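Local coordinates for peptidyl tryptophan dihydroxylase (Pseudomonas putida, PDB 7CTQ), which is an FAD-dependent monooxygenase that dihydroxylates a peptidyl tryptophan, a step essential for the biogenesis of the tryptophylquinone cofactor of quinohemoprotein amine dehydrogenase, at residues G14-A19 with S280-A285; R144-A149 with G261-A266; M265-L270 with I275-S280. All blocks are in the same frame, centred on the assembly; numbering follows the deposited sequence. Where two conformers were deposited one is given.

Contact 1 (G14-A19 with S280-A285); sequences GPAGAA and SSALQA. With FAD (flavin-adenine dinucleotide), chain C.
Ala282, of the segment that continues helix 274-282, aims its methyl at the first turn of helix 15-27, and there it meets Ala16 and Ala19. Its CB lies 4.3 Å from Ala19 CB, while Ala16 CB is 4.4 Å from the same Ala282 CB, so one methyl sits against two that are a helical turn apart. The nearest approach is to backbone, Ala16 O standing 3.8 Å from Ala282 CB; that carbonyl is hydrogen-bonded by the Thr20 hydroxyl, and the methyl is only packed against it. With three alanines at the meeting point, the CA atoms of Ala16 and Ala282 come to 5.7 Å. Helix 15-27 is the dinucleotide-binding helix of a Rossmann-type fold, and Gly14 and Gly17 fit its GxGxxG fingerprint. Gly14 is the N-cap, where a side chain would run into FAD O5B. From the first turn, Ala16 N donates to FAD O2P at 3.0 Å and 160°, placing the flavin-side phosphate at the helix N terminus, where the dipole would probably help offset its charge. The Ala16 methyl also lies beside this phosphate, CB 3.5 Å from FAD O1P, and touches Ala282 from the flank. Leu279, one turn back, extends the packing onto Pro15 and Ala19.

Contact 2 (R144-A149 with G261-A266); sequences RQAPLA and GDAAMA. With FAD (flavin-adenine dinucleotide), chain C.
Arg144 and Asp262 carry opposite charges yet meet through water instead of a salt bridge: Arg144 NE stays 4.1 Å from Asp262 OD2, and the guanidinium and carboxylate planes are 77° apart. One water bridges the two, lying in the guanidinium plane at its edge, where it accepts from NE of Arg144 and donates to Asp262 OD2 at 2.6 Å. A second water accepts from the backbone N of Arg144 and donates both to Asp262 OD2 and to FAD O2A, at 2.8 Å each, so a single carboxylate oxygen takes two water protons beside the ribityl chain, and the second water links it to the pyrophosphate. The Arg144 chain runs extended from CG to NE (chi2 -174°, chi3 176°), which carries the guanidinium past Asp262 to Ala266; the Ala266 methyl lies over one of its faces, CB 3.7 Å from NH1 of Arg144. Beyond that, NH2 reaches the carbonyl of Thr245. Gly261-Asp262 follows strand 257-259 of the Rossmann-type sheet and is consistent with the Gly-Asp motif found in related flavoprotein monooxygenases. Here Asp262 N donates to FAD O1P at 3.0 Å, and Gly261 has a positive phi, with no room for a CB beside that same phosphate oxygen. Replacing Arg144 by an alanine would probably leave the edge water without its NE donor and the Thr245 carbonyl without its NH2 partner, uncover the Ala266 methyl and take the nearby positive charge from Asp262. Farther along, Ala146 and Ala263 close the contact methyl to methyl, their CB atoms 3.7 Å apart.

Contact 3 (M265-L270 with I275-S280); sequences MAVDPL and IFQSLS. With FAD (flavin-adenine dinucleotide), chain C.
Val267 and Gln277 meet at about a right angle, the Val267 methyl CG2 coming up to the amide oxygen of the glutamine, 3.4 Å from Gln277 OE1. The Gln277 chain is extended beyond CG (chi2 170°), which lets it span from helix 274-282 to the loop that follows strand 265-266. Met265 touches the helix more loosely, SD 4.4 Å from Gln277 O. Polar links between the two segments run through water. One donates to Met265 O at 2.7 Å and, in one of the two conformers of Ser278, to its OG; another sits 2.8 Å from Gln277 OE1, within reach of the Asp268 carbonyl. Together the segments line the flavin. Pro269 brings CB to 3.4 Å from FAD C5X, over the face of the isoalloxazine at its benzenoid side. At the other end of the ring system, Ile275 N donates to FAD O2 at 2.9 Å in a nearly straight bond, 172°. Along the ribityl chain, the hydroxyl FAD O3' can donate to Ser278 OG at 2.7 Å, again in that one conformer. A backbone N-H near the start of the helix, pointed at the pyrimidine carbonyl, is likely to stabilise negative charge building up at N1 and O2 when the flavin is reduced, as in related flavoprotein monooxygenases.

From the N terminus, strand 8-11 leads into the glycine-rich turn and helix 15-27, where contact 1 begins; it closes the longest loop, some 260 residues on, at 280-285. Inside that loop, contact 2 joins the segment after strand 137-140 to the turn after strand 257-259, the two neighbouring strands at one side of the Rossmann-type sheet. Contact 3, also nested within contact 1, is a short return from strand 265-266 through its loop to helix 274-282; it starts on Met265 and Ala266, where contact 2 ends, and shares Ser280 with contact 1. Ser281 OG, bonded to Gly261 N, links contacts 1 and 2 directly. All three touch FAD, from the pyrophosphate to the isoalloxazine.

Contact 1 (G14-A19 with S280-A285)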
loop_
_atom_site.group_PDB
_atom_site.type_symbol
_atom_site.label_atom_id
_atom_site.label_comp_id
_atom_site.label_asym_id
_atom_site.label_seq_id
_atom_site.Cartn_x
_atom_site.Cartn_y
_atom_site.Cartn_z
ATOM N N GLY A 14 -7.647 3.518 -9.129
ATOM C CA GLY A 14 -7.123 2.256 -8.668
ATOM C C GLY A 14 -7.735 1.913 -7.327
ATOM O O GLY A 14 -8.651 2.595 -6.846
ATOM N N PRO A 15 -7.226 0.858 -6.684
ATOM C CA PRO A 15 -7.763 0.481 -5.363
ATOM C C PRO A 15 -7.827 1.638 -4.376
ATOM O O PRO A 15 -8.821 1.778 -3.648
ATOM C CB PRO A 15 -6.785 -0.606 -4.890
ATOM C CG PRO A 15 -6.100 -1.085 -6.112
ATOM C CD PRO A 15 -6.070 0.038 -7.082
ATOM N N ALA A 16 -6.803 2.490 -4.348
ATOM C CA ALA A 16 -6.737 3.519 -3.317
ATOM C C ALA A 16 -7.730 4.649 -3.580
ATOM O O ALA A 16 -8.457 5.075 -2.670
ATOM C CB ALA A 16 -5.309 4.059 -3.222
ATOM N N GLY A 17 -7.751 5.177 -4.805
ATOM C CA GLY A 17 -8.726 6.211 -5.127
ATOM C C GLY A 17 -10.152 5.721 -4.971
ATOM O O GLY A 17 -11.001 6.413 -4.388
ATOM N N ALA A 18 -10.428 4.506 -5.461
ATOM C CA ALA A 18 -11.766 3.929 -5.329
ATOM C C ALA A 18 -12.158 3.792 -3.863
ATOM O O ALA A 18 -13.261 4.191 -3.463
ATOM C CB ALA A 18 -11.818 2.573 -6.026
ATOM N N ALA A 19 -11.261 3.222 -3.050
ATOM C CA ALA A 19 -11.514 3.068 -1.623
ATOM C C ALA A 19 -11.858 4.400 -0.974
ATOM O O ALA A 19 -12.861 4.517 -0.262
ATOM C CB ALA A 19 -10.286 2.441 -0.954
ATOM N N SER A 280 -4.550 0.100 2.897
ATOM C CA SER A 280 -4.248 0.559 4.256
ATOM C C SER A 280 -3.966 2.053 4.293
ATOM O O SER A 280 -4.314 2.739 5.265
ATOM C CB SER A 280 -3.043 -0.202 4.813
ATOM O OG SER A 280 -3.335 -1.585 4.888
ATOM N N SER A 281 -3.310 2.572 3.251
ATOM C CA SER A 281 -2.959 3.983 3.237
ATOM C C SER A 281 -4.189 4.855 3.036
ATOM O O SER A 281 -4.191 6.016 3.452
ATOM C CB SER A 281 -1.925 4.251 2.145
ATOM O OG SER A 281 -2.520 4.170 0.858
ATOM N N ALA A 282 -5.246 4.310 2.423
ATOM C CA ALA A 282 -6.472 5.059 2.180
ATOM C C ALA A 282 -7.525 4.844 3.255
ATOM O O ALA A 282 -8.529 5.566 3.269
ATOM C CB ALA A 282 -7.062 4.680 0.812
ATOM N N LEU A 283 -7.302 3.891 4.166
ATOM C CA LEU A 283 -8.341 3.485 5.106
ATOM C C LEU A 283 -8.848 4.660 5.933
ATOM O O LEU A 283 -10.057 4.822 6.117
ATOM C CB LEU A 283 -7.811 2.378 6.023
ATOM C CG LEU A 283 -8.791 1.836 7.074
ATOM C CD1 LEU A 283 -9.880 0.977 6.423
ATOM C CD2 LEU A 283 -8.079 1.072 8.209
ATOM N N GLN A 284 -7.946 5.493 6.445
ATOM C CA GLN A 284 -8.368 6.627 7.253
ATOM C C GLN A 284 -8.224 7.954 6.517
ATOM O O GLN A 284 -8.361 9.016 7.131
ATOM C CB GLN A 284 -7.616 6.613 8.588
ATOM C CG GLN A 284 -8.046 5.380 9.396
ATOM C CD GLN A 284 -7.178 5.074 10.609
ATOM O OE1 GLN A 284 -6.227 5.789 10.918
ATOM N NE2 GLN A 284 -7.526 4.001 11.318
ATOM N N ALA A 285 -7.995 7.916 5.207
ATOM C CA ALA A 285 -8.048 9.143 4.416
ATOM C C ALA A 285 -9.405 9.837 4.510
ATOM O O ALA A 285 -9.432 11.067 4.701
ATOM C CB ALA A 285 -7.671 8.834 2.959
HETATM P PA FAD C . -2.984 2.360 -9.132
HETATM O O1A FAD C . -3.548 1.011 -8.910
HETATM O O2A FAD C . -1.722 2.353 -9.983
HETATM O O5B FAD C . -4.113 3.296 -9.669
HETATM C C5B FAD C . -3.810 4.530 -10.348
HETATM C C4B FAD C . -4.920 4.758 -11.339
HETATM O O4B FAD C . -4.798 6.091 -11.888
HETATM C C3B FAD C . -4.955 3.798 -12.533
HETATM O O3B FAD C . -6.302 3.468 -12.859
HETATM C C2B FAD C . -4.253 4.598 -13.638
HETATM O O2B FAD C . -4.702 4.263 -14.950
HETATM C C1B FAD C . -4.709 6.016 -13.294
HETATM N N9A FAD C . -3.877 7.111 -13.774
HETATM C C8A FAD C . -2.515 7.188 -13.853
HETATM N N7A FAD C . -2.058 8.323 -14.322
HETATM C C5A FAD C . -3.211 9.033 -14.603
HETATM C C6A FAD C . -3.432 10.314 -15.149
HETATM N N6A FAD C . -2.457 11.141 -15.523
HETATM N N1A FAD C . -4.717 10.734 -15.295
HETATM C C2A FAD C . -5.702 9.912 -14.923
HETATM N N3A FAD C . -5.607 8.684 -14.400
HETATM C C4A FAD C . -4.334 8.301 -14.262
HETATM N N1 FAD C . 0.274 -5.545 -5.645
HETATM C C2 FAD C . -0.296 -6.743 -5.316
HETATM O O2 FAD C . -1.235 -6.819 -4.522
HETATM N N3 FAD C . 0.176 -7.906 -5.888
HETATM C C4 FAD C . 1.205 -8.002 -6.802
HETATM O O4 FAD C . 1.531 -9.097 -7.255
HETATM C C4X FAD C . 1.807 -6.728 -7.146
HETATM N N5 FAD C . 2.796 -6.727 -8.001
HETATM C C5X FAD C . 3.372 -5.511 -8.329
HETATM C C6 FAD C . 4.434 -5.492 -9.234
HETATM C C7 FAD C . 5.057 -4.298 -9.583
HETATM C C7M FAD C . 6.198 -4.315 -10.566
HETATM C C8 FAD C . 4.614 -3.094 -9.014
HETATM C C8M FAD C . 5.259 -1.783 -9.378
HETATM C C9 FAD C . 3.552 -3.107 -8.116
HETATM C C9A FAD C . 2.935 -4.302 -7.765
HETATM N N10 FAD C . 1.854 -4.346 -6.862
HETATM C C10 FAD C . 1.274 -5.550 -6.514
HETATM C "C1'" FAD C . 1.387 -3.121 -6.209
HETATM C "C2'" FAD C . 0.071 -2.586 -6.749
HETATM O "O2'" FAD C . 0.096 -2.477 -8.172
HETATM C "C3'" FAD C . -0.171 -1.210 -6.131
HETATM O "O3'" FAD C . 0.071 -1.318 -4.732
HETATM C "C4'" FAD C . -1.567 -0.629 -6.327
HETATM O "O4'" FAD C . -2.040 -0.849 -7.659
HETATM C "C5'" FAD C . -1.585 0.846 -6.002
HETATM O "O5'" FAD C . -2.946 1.299 -6.009
HETATM P P FAD C . -3.298 2.779 -6.347
HETATM O O1P FAD C . -2.586 3.656 -5.306
HETATM O O2P FAD C . -4.771 2.954 -6.478
HETATM O O3P FAD C . -2.579 3.013 -7.743
#

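Contact 2 (R144-A149 with G261-A266)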
loop_
_atom_site.group_PDB
_atom_site.type_symbol
_atom_site.label_atom_id
_atom_site.label_comp_id
_atom_site.label_asym_id
_atom_site.label_seq_id
_atom_site.Cartn_x
_atom_site.Cartn_y
_atom_site.Cartn_z
ATOM N N ARG A 144 1.864 5.273 -8.702
ATOM C CA ARG A 144 3.218 5.693 -9.048
ATOM C C ARG A 144 3.240 6.698 -10.204
ATOM O O ARG A 144 4.248 7.399 -10.375
ATOM C CB ARG A 144 4.076 4.463 -9.371
ATOM C CG ARG A 144 4.328 3.559 -8.158
ATOM C CD ARG A 144 5.311 2.441 -8.485
ATOM N NE ARG A 144 5.681 1.575 -7.359
ATOM C CZ ARG A 144 6.833 1.653 -6.689
ATOM N NH1 ARG A 144 7.100 0.810 -5.698
ATOM N NH2 ARG A 144 7.721 2.584 -7.005
ATOM N N GLN A 145 2.178 6.812 -10.966
ATOM C CA GLN A 145 2.132 7.837 -12.014
ATOM C C GLN A 145 1.846 9.219 -11.450
ATOM O O GLN A 145 1.643 10.143 -12.240
ATOM C CB GLN A 145 1.097 7.465 -13.115
ATOM C CG GLN A 145 1.170 6.029 -13.558
ATOM C CD GLN A 145 0.071 5.650 -14.551
ATOM O OE1 GLN A 145 -0.229 6.393 -15.486
ATOM N NE2 GLN A 145 -0.557 4.512 -14.321
ATOM N N ALA A 146 1.816 9.340 -10.146
ATOM C CA ALA A 146 1.621 10.632 -9.514
ATOM C C ALA A 146 2.781 11.565 -9.858
ATOM O O ALA A 146 3.908 11.111 -10.073
ATOM C CB ALA A 146 1.513 10.488 -7.995
ATOM N N PRO A 147 2.529 12.872 -9.915
ATOM C CA PRO A 147 3.607 13.826 -10.203
ATOM C C PRO A 147 4.756 13.692 -9.217
ATOM O O PRO A 147 4.552 13.595 -8.004
ATOM C CB PRO A 147 2.915 15.188 -10.081
ATOM C CG PRO A 147 1.615 14.913 -9.388
ATOM C CD PRO A 147 1.227 13.544 -9.813
ATOM N N LEU A 148 5.976 13.697 -9.756
ATOM C CA LEU A 148 7.173 13.502 -8.949
ATOM C C LEU A 148 7.361 14.633 -7.949
ATOM O O LEU A 148 7.640 15.772 -8.333
ATOM C CB LEU A 148 8.412 13.381 -9.838
ATOM C CG LEU A 148 8.964 11.959 -9.957
ATOM C CD1 LEU A 148 8.083 11.113 -10.869
ATOM C CD2 LEU A 148 10.396 11.965 -10.446
ATOM N N ALA A 149 7.193 14.329 -6.670
ATOM C CA ALA A 149 7.581 15.224 -5.594
ATOM C C ALA A 149 8.876 14.722 -4.964
ATOM O O ALA A 149 9.369 13.639 -5.282
ATOM C CB ALA A 149 6.468 15.317 -4.547
ATOM N N GLY A 261 -2.616 5.842 -1.336
ATOM C CA GLY A 261 -2.098 4.751 -2.140
ATOM C C GLY A 261 -0.624 4.905 -2.475
ATOM O O GLY A 261 0.163 5.488 -1.719
ATOM N N ASP A 262 -0.253 4.357 -3.641
ATOM C CA ASP A 262 1.126 4.426 -4.129
ATOM C C ASP A 262 1.625 5.863 -4.247
ATOM O O ASP A 262 2.831 6.118 -4.115
ATOM C CB ASP A 262 1.232 3.736 -5.494
ATOM C CG ASP A 262 1.472 2.241 -5.391
ATOM O OD1 ASP A 262 1.409 1.698 -4.266
ATOM O OD2 ASP A 262 1.723 1.607 -6.450
ATOM N N ALA A 263 0.726 6.807 -4.528
ATOM C CA ALA A 263 1.106 8.211 -4.525
ATOM C C ALA A 263 1.587 8.672 -3.157
ATOM O O ALA A 263 2.315 9.668 -3.072
ATOM C CB ALA A 263 -0.066 9.078 -4.953
ATOM N N ALA A 264 1.178 7.993 -2.086
ATOM C CA ALA A 264 1.630 8.368 -0.751
ATOM C C ALA A 264 2.845 7.552 -0.334
ATOM O O ALA A 264 3.845 8.111 0.138
ATOM C CB ALA A 264 0.492 8.199 0.264
ATOM N N MET A 265 2.766 6.240 -0.508
ATOM C CA MET A 265 3.828 5.325 -0.130
ATOM C C MET A 265 3.681 4.031 -0.910
ATOM O O MET A 265 2.571 3.540 -1.129
ATOM C CB MET A 265 3.796 5.018 1.373
ATOM C CG MET A 265 2.413 4.656 1.914
ATOM S SD MET A 265 2.158 2.928 2.371
ATOM C CE MET A 265 3.648 2.167 1.777
ATOM N N ALA A 266 4.818 3.444 -1.255
ATOM C CA ALA A 266 4.816 2.146 -1.906
ATOM C C ALA A 266 6.136 1.477 -1.597
ATOM O O ALA A 266 7.178 2.123 -1.665
ATOM C CB ALA A 266 4.625 2.281 -3.420
HETATM P PA FAD C . -2.984 2.360 -9.132
HETATM O O1A FAD C . -3.548 1.011 -8.910
HETATM O O2A FAD C . -1.722 2.353 -9.983
HETATM O O5B FAD C . -4.113 3.296 -9.669
HETATM C C5B FAD C . -3.810 4.530 -10.348
HETATM C C4B FAD C . -4.920 4.758 -11.339
HETATM O O4B FAD C . -4.798 6.091 -11.888
HETATM C C3B FAD C . -4.955 3.798 -12.533
HETATM O O3B FAD C . -6.302 3.468 -12.859
HETATM C C2B FAD C . -4.253 4.598 -13.638
HETATM O O2B FAD C . -4.702 4.263 -14.950
HETATM C C1B FAD C . -4.709 6.016 -13.294
HETATM N N9A FAD C . -3.877 7.111 -13.774
HETATM C C8A FAD C . -2.515 7.188 -13.853
HETATM N N7A FAD C . -2.058 8.323 -14.322
HETATM C C5A FAD C . -3.211 9.033 -14.603
HETATM C C6A FAD C . -3.432 10.314 -15.149
HETATM N N6A FAD C . -2.457 11.141 -15.523
HETATM N N1A FAD C . -4.717 10.734 -15.295
HETATM C C2A FAD C . -5.702 9.912 -14.923
HETATM N N3A FAD C . -5.607 8.684 -14.400
HETATM C C4A FAD C . -4.334 8.301 -14.262
HETATM N N1 FAD C . 0.274 -5.545 -5.645
HETATM C C2 FAD C . -0.296 -6.743 -5.316
HETATM O O2 FAD C . -1.235 -6.819 -4.522
HETATM N N3 FAD C . 0.176 -7.906 -5.888
HETATM C C4 FAD C . 1.205 -8.002 -6.802
HETATM O O4 FAD C . 1.531 -9.097 -7.255
HETATM C C4X FAD C . 1.807 -6.728 -7.146
HETATM N N5 FAD C . 2.796 -6.727 -8.001
HETATM C C5X FAD C . 3.372 -5.511 -8.329
HETATM C C6 FAD C . 4.434 -5.492 -9.234
HETATM C C7 FAD C . 5.057 -4.298 -9.583
HETATM C C7M FAD C . 6.198 -4.315 -10.566
HETATM C C8 FAD C . 4.614 -3.094 -9.014
HETATM C C8M FAD C . 5.259 -1.783 -9.378
HETATM C C9 FAD C . 3.552 -3.107 -8.116
HETATM C C9A FAD C . 2.935 -4.302 -7.765
HETATM N N10 FAD C . 1.854 -4.346 -6.862
HETATM C C10 FAD C . 1.274 -5.550 -6.514
HETATM C "C1'" FAD C . 1.387 -3.121 -6.209
HETATM C "C2'" FAD C . 0.071 -2.586 -6.749
HETATM O "O2'" FAD C . 0.096 -2.477 -8.172
HETATM C "C3'" FAD C . -0.171 -1.210 -6.131
HETATM O "O3'" FAD C . 0.071 -1.318 -4.732
HETATM C "C4'" FAD C . -1.567 -0.629 -6.327
HETATM O "O4'" FAD C . -2.040 -0.849 -7.659
HETATM C "C5'" FAD C . -1.585 0.846 -6.002
HETATM O "O5'" FAD C . -2.946 1.299 -6.009
HETATM P P FAD C . -3.298 2.779 -6.347
HETATM O O1P FAD C . -2.586 3.656 -5.306
HETATM O O2P FAD C . -4.771 2.954 -6.478
HETATM O O3P FAD C . -2.579 3.013 -7.743
HETATM O O HOH W 1 3.584 -0.246 -6.429
HETATM O O HOH W 2 0.792 2.795 -8.837
#

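Contact 3 (M265-L270 with I275-S280)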
loop_
_atom_site.group_PDB
_atom_site.type_symbol
_atom_site.label_atom_id
_atom_site.label_comp_id
_atom_site.label_asym_id
_atom_site.label_seq_id
_atom_site.Cartn_x
_atom_site.Cartn_y
_atom_site.Cartn_z
ATOM N N MET A 265 2.766 6.240 -0.508
ATOM C CA MET A 265 3.828 5.325 -0.130
ATOM C C MET A 265 3.681 4.031 -0.910
ATOM O O MET A 265 2.571 3.540 -1.129
ATOM C CB MET A 265 3.796 5.018 1.373
ATOM C CG MET A 265 2.413 4.656 1.914
ATOM S SD MET A 265 2.158 2.928 2.371
ATOM C CE MET A 265 3.648 2.167 1.777
ATOM N N ALA A 266 4.818 3.444 -1.255
ATOM C CA ALA A 266 4.816 2.146 -1.906
ATOM C C ALA A 266 6.136 1.477 -1.597
ATOM O O ALA A 266 7.178 2.123 -1.665
ATOM C CB ALA A 266 4.625 2.281 -3.420
ATOM N N VAL A 267 6.091 0.199 -1.245
ATOM C CA VAL A 267 7.296 -0.602 -1.094
ATOM C C VAL A 267 7.379 -1.533 -2.298
ATOM O O VAL A 267 6.480 -1.569 -3.135
ATOM C CB VAL A 267 7.311 -1.369 0.246
ATOM C CG1 VAL A 267 7.077 -0.390 1.385
ATOM C CG2 VAL A 267 6.253 -2.459 0.263
ATOM N N ASP A 268 8.483 -2.278 -2.407
ATOM C CA ASP A 268 8.627 -3.071 -3.621
ATOM C C ASP A 268 7.667 -4.266 -3.543
ATOM O O ASP A 268 7.150 -4.578 -2.466
ATOM C CB ASP A 268 10.108 -3.448 -3.874
ATOM C CG ASP A 268 10.627 -4.668 -3.077
ATOM O OD1 ASP A 268 9.915 -5.333 -2.288
ATOM O OD2 ASP A 268 11.802 -5.024 -3.329
ATOM N N PRO A 269 7.392 -4.930 -4.668
ATOM C CA PRO A 269 6.268 -5.874 -4.724
ATOM C C PRO A 269 6.551 -7.279 -4.213
ATOM O O PRO A 269 5.710 -8.155 -4.429
ATOM C CB PRO A 269 5.951 -5.918 -6.221
ATOM C CG PRO A 269 7.277 -5.702 -6.873
ATOM C CD PRO A 269 7.931 -4.653 -6.015
ATOM N N LEU A 270 7.682 -7.537 -3.546
ATOM C CA LEU A 270 7.984 -8.900 -3.105
ATOM C C LEU A 270 6.887 -9.501 -2.221
ATOM O O LEU A 270 6.692 -10.724 -2.226
ATOM C CB LEU A 270 9.320 -8.940 -2.360
ATOM C CG LEU A 270 9.745 -10.334 -1.887
ATOM C CD1 LEU A 270 9.745 -11.338 -3.049
ATOM C CD2 LEU A 270 11.101 -10.314 -1.205
ATOM N N ILE A 275 -1.608 -4.316 -3.115
ATOM C CA ILE A 275 -2.953 -3.749 -3.158
ATOM C C ILE A 275 -3.493 -3.558 -1.745
ATOM O O ILE A 275 -4.118 -2.532 -1.433
ATOM C CB ILE A 275 -3.882 -4.630 -4.017
ATOM C CG1 ILE A 275 -3.547 -4.452 -5.506
ATOM C CG2 ILE A 275 -5.316 -4.256 -3.776
ATOM C CD1 ILE A 275 -4.083 -5.560 -6.406
ATOM N N PHE A 276 -3.239 -4.528 -0.866
ATOM C CA PHE A 276 -3.664 -4.402 0.524
ATOM C C PHE A 276 -2.966 -3.231 1.202
ATOM O O PHE A 276 -3.591 -2.470 1.954
ATOM C CB PHE A 276 -3.373 -5.704 1.273
ATOM C CG PHE A 276 -3.674 -5.641 2.746
ATOM C CD1 PHE A 276 -4.910 -6.040 3.229
ATOM C CD2 PHE A 276 -2.718 -5.187 3.654
ATOM C CE1 PHE A 276 -5.192 -5.984 4.593
ATOM C CE2 PHE A 276 -2.991 -5.131 5.012
ATOM C CZ PHE A 276 -4.230 -5.527 5.483
ATOM N N GLN A 277 -1.661 -3.095 0.969
ATOM C CA GLN A 277 -0.892 -2.014 1.569
ATOM C C GLN A 277 -1.358 -0.655 1.061
ATOM O O GLN A 277 -1.372 0.327 1.816
ATOM C CB GLN A 277 0.582 -2.247 1.289
ATOM C CG GLN A 277 1.052 -3.553 1.891
ATOM C CD GLN A 277 2.431 -3.935 1.447
ATOM O OE1 GLN A 277 2.976 -3.333 0.530
ATOM N NE2 GLN A 277 3.008 -4.941 2.089
ATOM N N SER A 278 -1.768 -0.582 -0.209
ATOM C CA SER A 278 -2.314 0.664 -0.736
ATOM C C SER A 278 -3.676 0.965 -0.129
ATOM O O SER A 278 -3.997 2.129 0.142
ATOM C CB SER A 278 -2.398 0.591 -2.260
ATOM O OG SER A 278 -1.371 -0.248 -2.763
ATOM N N LEU A 279 -4.489 -0.072 0.099
ATOM C CA LEU A 279 -5.769 0.124 0.776
ATOM C C LEU A 279 -5.569 0.622 2.207
ATOM O O LEU A 279 -6.323 1.486 2.686
ATOM C CB LEU A 279 -6.575 -1.182 0.760
ATOM C CG LEU A 279 -7.105 -1.681 -0.596
ATOM C CD1 LEU A 279 -7.798 -3.034 -0.443
ATOM C CD2 LEU A 279 -8.054 -0.655 -1.237
ATOM N N SER A 280 -4.550 0.100 2.897
ATOM C CA SER A 280 -4.248 0.559 4.256
ATOM C C SER A 280 -3.966 2.053 4.293
ATOM O O SER A 280 -4.314 2.739 5.265
ATOM C CB SER A 280 -3.043 -0.202 4.813
ATOM O OG SER A 280 -3.335 -1.585 4.888
HETATM P PA FAD C . -2.984 2.360 -9.132
HETATM O O1A FAD C . -3.548 1.011 -8.910
HETATM O O2A FAD C . -1.722 2.353 -9.983
HETATM O O5B FAD C . -4.113 3.296 -9.669
HETATM C C5B FAD C . -3.810 4.530 -10.348
HETATM C C4B FAD C . -4.920 4.758 -11.339
HETATM O O4B FAD C . -4.798 6.091 -11.888
HETATM C C3B FAD C . -4.955 3.798 -12.533
HETATM O O3B FAD C . -6.302 3.468 -12.859
HETATM C C2B FAD C . -4.253 4.598 -13.638
HETATM O O2B FAD C . -4.702 4.263 -14.950
HETATM C C1B FAD C . -4.709 6.016 -13.294
HETATM N N9A FAD C . -3.877 7.111 -13.774
HETATM C C8A FAD C . -2.515 7.188 -13.853
HETATM N N7A FAD C . -2.058 8.323 -14.322
HETATM C C5A FAD C . -3.211 9.033 -14.603
HETATM C C6A FAD C . -3.432 10.314 -15.149
HETATM N N6A FAD C . -2.457 11.141 -15.523
HETATM N N1A FAD C . -4.717 10.734 -15.295
HETATM C C2A FAD C . -5.702 9.912 -14.923
HETATM N N3A FAD C . -5.607 8.684 -14.400
HETATM C C4A FAD C . -4.334 8.301 -14.262
HETATM N N1 FAD C . 0.274 -5.545 -5.645
HETATM C C2 FAD C . -0.296 -6.743 -5.316
HETATM O O2 FAD C . -1.235 -6.819 -4.522
HETATM N N3 FAD C . 0.176 -7.906 -5.888
HETATM C C4 FAD C . 1.205 -8.002 -6.802
HETATM O O4 FAD C . 1.531 -9.097 -7.255
HETATM C C4X FAD C . 1.807 -6.728 -7.146
HETATM N N5 FAD C . 2.796 -6.727 -8.001
HETATM C C5X FAD C . 3.372 -5.511 -8.329
HETATM C C6 FAD C . 4.434 -5.492 -9.234
HETATM C C7 FAD C . 5.057 -4.298 -9.583
HETATM C C7M FAD C . 6.198 -4.315 -10.566
HETATM C C8 FAD C . 4.614 -3.094 -9.014
HETATM C C8M FAD C . 5.259 -1.783 -9.378
HETATM C C9 FAD C . 3.552 -3.107 -8.116
HETATM C C9A FAD C . 2.935 -4.302 -7.765
HETATM N N10 FAD C . 1.854 -4.346 -6.862
HETATM C C10 FAD C . 1.274 -5.550 -6.514
HETATM C "C1'" FAD C . 1.387 -3.121 -6.209
HETATM C "C2'" FAD C . 0.071 -2.586 -6.749
HETATM O "O2'" FAD C . 0.096 -2.477 -8.172
HETATM C "C3'" FAD C . -0.171 -1.210 -6.131
HETATM O "O3'" FAD C . 0.071 -1.318 -4.732
HETATM C "C4'" FAD C . -1.567 -0.629 -6.327
HETATM O "O4'" FAD C . -2.040 -0.849 -7.659
HETATM C "C5'" FAD C . -1.585 0.846 -6.002
HETATM O "O5'" FAD C . -2.946 1.299 -6.009
HETATM P P FAD C . -3.298 2.779 -6.347
HETATM O O1P FAD C . -2.586 3.656 -5.306
HETATM O O2P FAD C . -4.771 2.954 -6.478
HETATM O O3P FAD C . -2.579 3.013 -7.743
HETATM O O HOH W 3 0.764 1.613 -1.610
HETATM O O HOH W 4 4.429 -4.895 -1.343
#